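Local coordinates for protein xyloglucan-specific endo-beta-1,4-glucanase BoGH5A (Bacteroides ovatus, PDB 3ZMR) that hydrolyses internal beta-1,4-glucosidic linkages of the xyloglucan backbone, retaining the beta configuration and releasing xyloglucan oligosaccharides, at residues N16-S24 with N59-T67; R111-M122 with V327-C335. One frame throughout, in Å; residues are numbered along the deposited sequence.

Contact 1: residues N16-S24 with N59-T67; sequences NLEFDARGS and NITVEANDT
V62 lays its methyl CG1 over one face of the F19 ring. The methyl sits 3.7 Å from the ring centroid and 8° off the ring normal, a CH-pi contact almost over the centre. The other methyl, V62 CG2, reaches the near side of the same ring, 3.5 Å from F19 CD2. The valine torsion (chi1 -61°) sets CG1 anti to its carbonyl carbon and CG2 between N and C, which turns both methyls to the phenyl group. The far end of the ring meets I60, whose CG2 lies 4.0 Å from F19 CZ, while I60 O sits at the ring edge. L17 adds its CD1 against I60 CG1, the two side chains crossing at about a right angle.

These side chains lie between the two sheets of the BACON domain, a beta-sandwich. Strand 16-19 pairs with strand 85-91 in one sheet, and strand 55-62 belongs to the other. F19 and L17 of the first meet I60 and V62 of the second in the space between the sheets. The chain then crosses from sheet to sheet through D20-G23. S24, the first residue of strand 24-31, and V62 form an antiparallel hydrogen-bonded pair. V62 N gives S24 O a bond of 3.0 Å, with the donor nearly in line with the carbonyl. The return bond from S24 N to V62 O is bent.

Further on, N65 N donates to A21 O at 2.7 Å. D20 is tied within the crossing loop. OD1 of D20 takes the backbone N of R22 in an Asx turn, and R22 grips the carboxylate side-on through NE and NH2. N65 makes a second Asx turn: its OD1 accepts from both T67 N and T67 OG1. Its ND2 donates to the carbonyl oxygens of K69 and S92.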
loop_
_atom_site.group_PDB
_atom_site.type_symbol
_atom_site.label_atom_id
_atom_site.label_comp_id
_atom_site.label_asym_id
_atom_site.label_seq_id
_atom_site.Cartn_x
_atom_site.Cartn_y
_atom_site.Cartn_z
ATOM N N ASN A 16 17.639 -21.645 -26.826
ATOM C CA ASN A 16 17.966 -20.290 -26.387
ATOM C C ASN A 16 16.704 -19.574 -25.934
ATOM O O ASN A 16 15.995 -18.967 -26.728
ATOM C CB ASN A 16 18.665 -19.508 -27.505
ATOM C CG ASN A 16 19.980 -20.147 -27.915
ATOM O OD1 ASN A 16 21.020 -19.959 -27.262
ATOM N ND2 ASN A 16 19.935 -20.938 -28.977
ATOM N N LEU A 17 16.431 -19.689 -24.642
ATOM C CA LEU A 17 15.210 -19.136 -24.059
ATOM C C LEU A 17 15.448 -17.707 -23.536
ATOM O O LEU A 17 16.510 -17.397 -22.963
ATOM C CB LEU A 17 14.738 -20.029 -22.901
ATOM C CG LEU A 17 14.450 -21.500 -23.230
ATOM C CD1 LEU A 17 14.066 -22.268 -21.976
ATOM C CD2 LEU A 17 13.422 -21.676 -24.353
ATOM N N GLU A 18 14.405 -16.896 -23.658
ATOM C CA GLU A 18 14.409 -15.486 -23.253
ATOM C C GLU A 18 13.199 -15.222 -22.358
ATOM O O GLU A 18 12.061 -15.506 -22.765
ATOM C CB GLU A 18 14.333 -14.560 -24.486
ATOM C CG GLU A 18 15.374 -14.826 -25.561
ATOM C CD GLU A 18 16.660 -14.039 -25.408
ATOM O OE1 GLU A 18 16.694 -13.036 -24.666
ATOM O OE2 GLU A 18 17.652 -14.430 -26.056
ATOM N N PHE A 19 13.468 -14.603 -21.194
ATOM C CA PHE A 19 12.428 -14.234 -20.232
ATOM C C PHE A 19 12.548 -12.734 -19.925
ATOM O O PHE A 19 13.653 -12.175 -19.865
ATOM C CB PHE A 19 12.594 -15.014 -18.935
ATOM C CG PHE A 19 12.334 -16.499 -19.047
ATOM C CD1 PHE A 19 13.298 -17.370 -19.521
ATOM C CD2 PHE A 19 11.136 -17.031 -18.617
ATOM C CE1 PHE A 19 13.046 -18.742 -19.589
ATOM C CE2 PHE A 19 10.868 -18.379 -18.692
ATOM C CZ PHE A 19 11.829 -19.243 -19.166
ATOM N N ASP A 20 11.414 -12.082 -19.695
ATOM C CA ASP A 20 11.470 -10.722 -19.141
ATOM C C ASP A 20 11.674 -10.805 -17.600
ATOM O O ASP A 20 11.822 -11.898 -17.015
ATOM C CB ASP A 20 10.282 -9.853 -19.602
ATOM C CG ASP A 20 8.966 -10.265 -19.033
ATOM O OD1 ASP A 20 8.930 -10.938 -17.995
ATOM O OD2 ASP A 20 7.949 -9.874 -19.640
ATOM N N ALA A 21 11.703 -9.643 -16.959
ATOM C CA ALA A 21 12.046 -9.549 -15.545
ATOM C C ALA A 21 10.989 -10.115 -14.588
ATOM O O ALA A 21 11.285 -10.367 -13.427
ATOM C CB ALA A 21 12.317 -8.111 -15.171
ATOM N N ARG A 22 9.770 -10.261 -15.073
ATOM C CA ARG A 22 8.695 -10.831 -14.245
ATOM C C ARG A 22 8.995 -12.293 -13.948
ATOM O O ARG A 22 9.702 -12.950 -14.692
ATOM C CB ARG A 22 7.341 -10.761 -14.966
ATOM C CG ARG A 22 6.855 -9.369 -15.269
ATOM C CD ARG A 22 5.528 -9.426 -16.009
ATOM N NE ARG A 22 5.708 -9.695 -17.431
ATOM C CZ ARG A 22 4.720 -9.745 -18.320
ATOM N NH1 ARG A 22 3.458 -9.561 -17.936
ATOM N NH2 ARG A 22 4.990 -9.996 -19.596
ATOM N N GLY A 23 8.435 -12.814 -12.864
ATOM C CA GLY A 23 8.399 -14.273 -12.681
ATOM C C GLY A 23 7.499 -14.830 -13.779
ATOM O O GLY A 23 6.410 -14.289 -14.025
ATOM N N SER A 24 7.943 -15.880 -14.461
ATOM C CA SER A 24 7.159 -16.500 -15.519
ATOM C C SER A 24 7.694 -17.879 -15.886
ATOM O O SER A 24 8.759 -18.291 -15.418
ATOM C CB SER A 24 7.106 -15.629 -16.767
ATOM O OG SER A 24 8.356 -15.595 -17.414
ATOM N N ASN A 59 8.561 -27.682 -17.841
ATOM C CA ASN A 59 8.518 -26.246 -17.613
ATOM C C ASN A 59 9.832 -25.689 -17.131
ATOM O O ASN A 59 10.495 -26.267 -16.271
ATOM C CB ASN A 59 7.406 -25.867 -16.652
ATOM C CG ASN A 59 6.082 -25.666 -17.339
ATOM O OD1 ASN A 59 5.739 -26.329 -18.318
ATOM N ND2 ASN A 59 5.318 -24.749 -16.805
ATOM N N ILE A 60 10.228 -24.588 -17.746
ATOM C CA ILE A 60 11.353 -23.793 -17.254
ATOM C C ILE A 60 10.755 -22.506 -16.670
ATOM O O ILE A 60 10.041 -21.779 -17.370
ATOM C CB ILE A 60 12.378 -23.476 -18.370
ATOM C CG1 ILE A 60 12.899 -24.781 -19.012
ATOM C CG2 ILE A 60 13.530 -22.645 -17.811
ATOM C CD1 ILE A 60 13.562 -25.774 -18.061
ATOM N N THR A 61 11.025 -22.276 -15.386
ATOM C CA THR A 61 10.429 -21.187 -14.621
ATOM C C THR A 61 11.526 -20.300 -14.041
ATOM O O THR A 61 12.518 -20.782 -13.476
ATOM C CB THR A 61 9.525 -21.729 -13.488
ATOM O OG1 THR A 61 8.600 -22.676 -14.041
ATOM C CG2 THR A 61 8.736 -20.593 -12.797
ATOM N N VAL A 62 11.350 -18.996 -14.193
ATOM C CA VAL A 62 12.265 -18.036 -13.613
ATOM C C VAL A 62 11.577 -17.244 -12.519
ATOM O O VAL A 62 10.390 -16.883 -12.626
ATOM C CB VAL A 62 12.875 -17.072 -14.670
ATOM C CG1 VAL A 62 13.671 -17.856 -15.724
ATOM C CG2 VAL A 62 11.811 -16.173 -15.317
ATOM N N GLU A 63 12.358 -16.945 -11.493
ATOM C CA GLU A 63 11.953 -15.985 -10.476
ATOM C C GLU A 63 11.999 -14.580 -11.056
ATOM O O GLU A 63 12.697 -14.312 -12.033
ATOM C CB GLU A 63 12.889 -16.071 -9.267
ATOM C CG GLU A 63 12.760 -17.353 -8.472
ATOM C CD GLU A 63 13.767 -17.476 -7.339
ATOM O OE1 GLU A 63 14.714 -16.651 -7.253
ATOM O OE2 GLU A 63 13.619 -18.426 -6.533
ATOM N N ALA A 64 11.260 -13.674 -10.443
ATOM C CA ALA A 64 11.329 -12.260 -10.814
ATOM C C ALA A 64 12.767 -11.773 -10.673
ATOM O O ALA A 64 13.471 -12.172 -9.743
ATOM C CB ALA A 64 10.411 -11.432 -9.924
ATOM N N ASN A 65 13.213 -10.966 -11.640
ATOM C CA ASN A 65 14.567 -10.400 -11.603
ATOM C C ASN A 65 14.552 -8.979 -11.016
ATOM O O ASN A 65 14.271 -8.037 -11.713
ATOM C CB ASN A 65 15.175 -10.377 -13.002
ATOM C CG ASN A 65 16.609 -9.852 -13.005
ATOM O OD1 ASN A 65 17.228 -9.719 -11.946
ATOM N ND2 ASN A 65 17.135 -9.557 -14.190
ATOM N N ASP A 66 14.869 -8.867 -9.729
ATOM C CA ASP A 66 14.982 -7.580 -9.029
ATOM C C ASP A 66 16.434 -7.075 -8.917
ATOM O O ASP A 66 16.716 -6.154 -8.139
ATOM C CB ASP A 66 14.342 -7.694 -7.635
ATOM C CG ASP A 66 15.013 -8.740 -6.741
ATOM O OD1 ASP A 66 15.828 -9.559 -7.235
ATOM O OD2 ASP A 66 14.701 -8.735 -5.522
ATOM N N THR A 67 17.354 -7.651 -9.704
ATOM C CA THR A 67 18.789 -7.298 -9.593
ATOM C C THR A 67 19.237 -6.077 -10.417
ATOM O O THR A 67 20.376 -5.601 -10.282
ATOM C CB THR A 67 19.687 -8.459 -10.015
ATOM O OG1 THR A 67 19.635 -8.598 -11.439
ATOM C CG2 THR A 67 19.285 -9.755 -9.293
#

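Contact 2: residues R111-M122 with V327-C335; sequences RDLTSMQLSALM and VQNRIFLEC
The outer end of the F332 ring meets helix 115-122. S115 CB lies 3.6 Å from F332 CE1, and S119 CB, one turn on, is equally near F332 CE2. The M122 and F332 side chains approach each other from opposite directions. The M122 chain bends at the last torsion (chi3 61°), and SD comes to the ring obliquely, 3.7 Å from F332 CZ, in a Met-aromatic contact.

In one of its two modelled conformers, R330 sets its guanidinium flat under the L113 carbonyl. L113 O then stands over the centre of the group, 2.9 Å from R330 CZ. It faces the pi surface, so the N-H groups do not point at it and the attraction is probably electrostatic. In the same conformer D112 OD1 lies near the guanidinium plane at its edge, its carboxylate turned 35° from that plane. The direct salt bridge to R330 NH2 is long, at 3.7 Å, and a water bonded to both D112 OD1 and R330 NH2 spans it.

Between these two groups the backbone makes one bond, from S115 N to N329 O at 2.9 Å. T114 caps the helix here. T114 OG1 accepts from Q117 N and Q117 OE1 accepts from T114 N, a capping box. S115 OG hydrogen-bonds to H303 ND1, beside the R330 backbone.

In the TIM barrel, strand 331-337 runs between strands 304-307 and 391-396. F332 also touches I305 of the first. L118 and M122 of the helix pack on Y210 of strand 210-214, so the helix lies across the barrel end where these strands begin.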
loop_
_atom_site.group_PDB
_atom_site.type_symbol
_atom_site.label_atom_id
_atom_site.label_comp_id
_atom_site.label_asym_id
_atom_site.label_seq_id
_atom_site.Cartn_x
_atom_site.Cartn_y
_atom_site.Cartn_z
ATOM N N ARG A 111 15.505 14.572 -2.894
ATOM C CA ARG A 111 16.701 14.330 -2.081
ATOM C C ARG A 111 17.196 12.902 -2.237
ATOM O O ARG A 111 16.419 11.969 -2.452
ATOM C CB ARG A 111 16.413 14.616 -0.622
ATOM C CG ARG A 111 16.131 16.099 -0.355
ATOM C CD ARG A 111 15.552 16.283 1.038
ATOM N NE ARG A 111 14.153 15.874 1.049
ATOM C CZ ARG A 111 13.374 15.879 2.119
ATOM N NH1 ARG A 111 13.859 16.199 3.327
ATOM N NH2 ARG A 111 12.100 15.561 1.968
ATOM N N ASP A 112 18.508 12.727 -2.084
ATOM C CA ASP A 112 19.109 11.408 -2.142
ATOM C C ASP A 112 18.935 10.704 -0.789
ATOM O O ASP A 112 19.889 10.545 0.012
ATOM C CB ASP A 112 20.591 11.502 -2.506
ATOM C CG ASP A 112 21.190 10.159 -2.836
ATOM O OD1 ASP A 112 20.463 9.184 -3.059
ATOM O OD2 ASP A 112 22.419 10.097 -2.922
ATOM N N LEU A 113 17.696 10.269 -0.553
ATOM C CA LEU A 113 17.276 9.597 0.681
ATOM C C LEU A 113 16.496 8.342 0.325
ATOM O O LEU A 113 15.627 8.388 -0.546
ATOM C CB LEU A 113 16.370 10.526 1.497
ATOM C CG LEU A 113 16.988 11.813 2.045
ATOM C CD1 LEU A 113 15.911 12.682 2.656
ATOM C CD2 LEU A 113 18.080 11.462 3.057
ATOM N N THR A 114 16.788 7.236 0.996
ATOM C CA THR A 114 15.961 6.050 0.865
ATOM C C THR A 114 14.579 6.345 1.474
ATOM O O THR A 114 14.432 7.262 2.273
ATOM C CB THR A 114 16.543 4.833 1.566
ATOM O OG1 THR A 114 16.574 5.124 2.960
ATOM C CG2 THR A 114 17.936 4.507 1.047
ATOM N N SER A 115 13.576 5.567 1.074
ATOM C CA SER A 115 12.268 5.677 1.718
ATOM C C SER A 115 12.405 5.502 3.232
ATOM O O SER A 115 11.720 6.170 4.008
ATOM C CB SER A 115 11.267 4.732 1.104
ATOM O OG SER A 115 10.958 5.153 -0.206
ATOM N N MET A 116 13.268 4.578 3.663
ATOM C CA MET A 116 13.474 4.402 5.106
ATOM C C MET A 116 13.934 5.715 5.776
ATOM O O MET A 116 13.465 6.101 6.860
ATOM C CB MET A 116 14.447 3.246 5.388
ATOM C CG MET A 116 14.600 2.945 6.873
ATOM S SD MET A 116 13.073 2.402 7.707
ATOM C CE MET A 116 12.953 0.804 7.002
ATOM N N GLN A 117 14.905 6.383 5.159
ATOM C CA GLN A 117 15.428 7.653 5.696
ATOM C C GLN A 117 14.345 8.725 5.680
ATOM O O GLN A 117 14.197 9.493 6.613
ATOM C CB GLN A 117 16.636 8.116 4.882
ATOM C CG GLN A 117 17.898 7.299 5.122
ATOM C CD GLN A 117 19.034 7.727 4.226
ATOM O OE1 GLN A 117 18.900 7.681 3.017
ATOM N NE2 GLN A 117 20.138 8.193 4.820
ATOM N N LEU A 118 13.553 8.747 4.612
ATOM C CA LEU A 118 12.464 9.708 4.513
ATOM C C LEU A 118 11.469 9.445 5.637
ATOM O O LEU A 118 10.940 10.398 6.234
ATOM C CB LEU A 118 11.790 9.639 3.148
ATOM C CG LEU A 118 11.012 10.905 2.785
ATOM C CD1 LEU A 118 11.918 11.990 2.242
ATOM C CD2 LEU A 118 9.905 10.602 1.775
ATOM N N SER A 119 11.214 8.169 5.926
ATOM C CA SER A 119 10.222 7.808 6.953
ATOM C C SER A 119 10.605 8.385 8.316
ATOM O O SER A 119 9.743 8.808 9.081
ATOM C CB SER A 119 9.979 6.294 7.020
ATOM O OG SER A 119 11.003 5.618 7.693
ATOM N N ALA A 120 11.897 8.481 8.583
ATOM C CA ALA A 120 12.360 8.964 9.876
ATOM C C ALA A 120 12.121 10.487 10.033
ATOM O O ALA A 120 12.087 11.004 11.154
ATOM C CB ALA A 120 13.833 8.648 10.030
ATOM N N LEU A 121 11.925 11.187 8.916
ATOM C CA LEU A 121 11.613 12.627 8.887
ATOM C C LEU A 121 10.109 12.894 8.958
ATOM O O LEU A 121 9.658 13.987 9.292
ATOM C CB LEU A 121 12.159 13.254 7.595
ATOM C CG LEU A 121 13.650 13.078 7.347
ATOM C CD1 LEU A 121 14.042 13.733 6.017
ATOM C CD2 LEU A 121 14.461 13.678 8.492
ATOM N N MET A 122 9.338 11.876 8.628
ATOM C CA MET A 122 7.888 12.037 8.496
ATOM C C MET A 122 7.205 12.077 9.843
ATOM O O MET A 122 6.332 12.922 10.067
ATOM C CB MET A 122 7.327 10.963 7.556
ATOM C CG MET A 122 7.690 11.267 6.101
ATOM S SD MET A 122 7.386 10.018 4.826
ATOM C CE MET A 122 5.646 9.910 5.022
ATOM N N VAL A 327 14.143 2.213 -9.702
ATOM C CA VAL A 327 15.014 2.903 -8.749
ATOM C C VAL A 327 15.053 2.073 -7.482
ATOM O O VAL A 327 14.124 1.306 -7.206
ATOM C CB VAL A 327 14.569 4.325 -8.418
ATOM C CG1 VAL A 327 14.869 5.265 -9.571
ATOM C CG2 VAL A 327 13.102 4.343 -7.995
ATOM N N GLN A 328 16.150 2.212 -6.740
ATOM C CA GLN A 328 16.350 1.465 -5.506
ATOM C C GLN A 328 15.750 2.231 -4.309
ATOM O O GLN A 328 15.908 3.455 -4.187
ATOM C CB GLN A 328 17.836 1.168 -5.224
ATOM C CG GLN A 328 18.521 0.285 -6.261
ATOM C CD GLN A 328 19.899 -0.222 -5.826
ATOM O OE1 GLN A 328 20.008 -1.052 -4.921
ATOM N NE2 GLN A 328 20.942 0.249 -6.492
ATOM N N ASN A 329 15.033 1.475 -3.472
ATOM C CA ASN A 329 14.669 1.918 -2.113
ATOM C C ASN A 329 13.794 3.198 -2.130
ATOM O O ASN A 329 14.069 4.171 -1.379
ATOM C CB ASN A 329 15.924 2.127 -1.238
ATOM C CG ASN A 329 16.775 0.892 -1.145
ATOM O OD1 ASN A 329 17.990 0.964 -1.348
ATOM N ND2 ASN A 329 16.176 -0.220 -0.853
ATOM N N ARG A 330 12.769 3.192 -2.997
ATOM C CA ARG A 330 11.822 4.312 -3.070
ATOM C C ARG A 330 10.370 3.839 -2.928
ATOM O O ARG A 330 9.440 4.481 -3.467
ATOM C CB ARG A 330 12.009 5.132 -4.345
ATOM C CG ARG A 330 13.339 5.880 -4.454
ATOM C CD ARG A 330 13.541 6.878 -3.321
ATOM N NE ARG A 330 14.701 7.763 -3.519
ATOM C CZ ARG A 330 15.967 7.420 -3.271
ATOM N NH1 ARG A 330 16.261 6.209 -2.781
ATOM N NH2 ARG A 330 16.935 8.311 -3.483
ATOM N N ILE A 331 10.183 2.745 -2.186
ATOM C CA ILE A 331 8.863 2.180 -1.896
ATOM C C ILE A 331 8.644 1.979 -0.392
ATOM O O ILE A 331 9.493 1.470 0.351
ATOM C CB ILE A 331 8.611 0.853 -2.642
ATOM C CG1 ILE A 331 8.577 1.121 -4.171
ATOM C CG2 ILE A 331 7.275 0.231 -2.206
ATOM C CD1 ILE A 331 8.450 -0.070 -5.070
ATOM N N PHE A 332 7.467 2.419 0.045
ATOM C CA PHE A 332 6.931 2.134 1.389
ATOM C C PHE A 332 5.841 1.053 1.299
ATOM O O PHE A 332 5.097 1.013 0.305
ATOM C CB PHE A 332 6.159 3.336 1.953
ATOM C CG PHE A 332 6.983 4.509 2.416
ATOM C CD1 PHE A 332 7.598 5.386 1.526
ATOM C CD2 PHE A 332 7.024 4.817 3.774
ATOM C CE1 PHE A 332 8.297 6.510 1.993
ATOM C CE2 PHE A 332 7.712 5.920 4.250
ATOM C CZ PHE A 332 8.355 6.783 3.369
ATOM N N LEU A 333 5.673 0.294 2.380
ATOM C CA LEU A 333 4.483 -0.536 2.599
ATOM C C LEU A 333 3.482 0.247 3.448
ATOM O O LEU A 333 3.875 0.988 4.373
ATOM C CB LEU A 333 4.864 -1.806 3.376
ATOM C CG LEU A 333 3.719 -2.696 3.867
ATOM C CD1 LEU A 333 2.998 -3.333 2.696
ATOM C CD2 LEU A 333 4.274 -3.793 4.739
ATOM N N GLU A 334 2.186 0.058 3.155
ATOM C CA GLU A 334 1.087 0.606 3.961
ATOM C C GLU A 334 0.194 -0.509 4.512
ATOM O O GLU A 334 -0.274 -1.368 3.772
ATOM C CB GLU A 334 0.233 1.574 3.141
ATOM C CG GLU A 334 -0.981 2.122 3.880
ATOM C CD GLU A 334 -1.759 3.155 3.113
ATOM O OE1 GLU A 334 -1.522 3.312 1.872
ATOM O OE2 GLU A 334 -2.637 3.815 3.755
ATOM N N CYS A 335 -0.051 -0.425 5.823
ATOM C CA CYS A 335 -1.081 -1.174 6.517
ATOM C C CYS A 335 -1.963 -0.187 7.271
ATOM O O CYS A 335 -1.563 0.961 7.522
ATOM C CB CYS A 335 -0.490 -2.157 7.525
ATOM S SG CYS A 335 0.581 -3.430 6.789
HETATM O O HOH W 1 16.454 10.957 -5.544
HETATM O O HOH W 2 19.356 7.351 -1.522
#

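Overall arrangement
The two contacts belong to different domains and follow one another along the chain. Contact 1 joins the two sheets of the N-terminal BACON domain. Contact 2 sets the helix 115-122 against a strand of the catalytic barrel. Their centres are 28 Å apart; their nearest atoms are about 7 Å apart and do not touch. Neither contact lies at the substrate site. Strand 331-337 nevertheless runs on from contact 2 to H336, part of the glucose pocket with E262, the proton donor by similarity, and E395, the inferred nucleophile. The BACON domain binds no carbohydrate and may instead hold the catalytic module away from the cell surface and give it mobility.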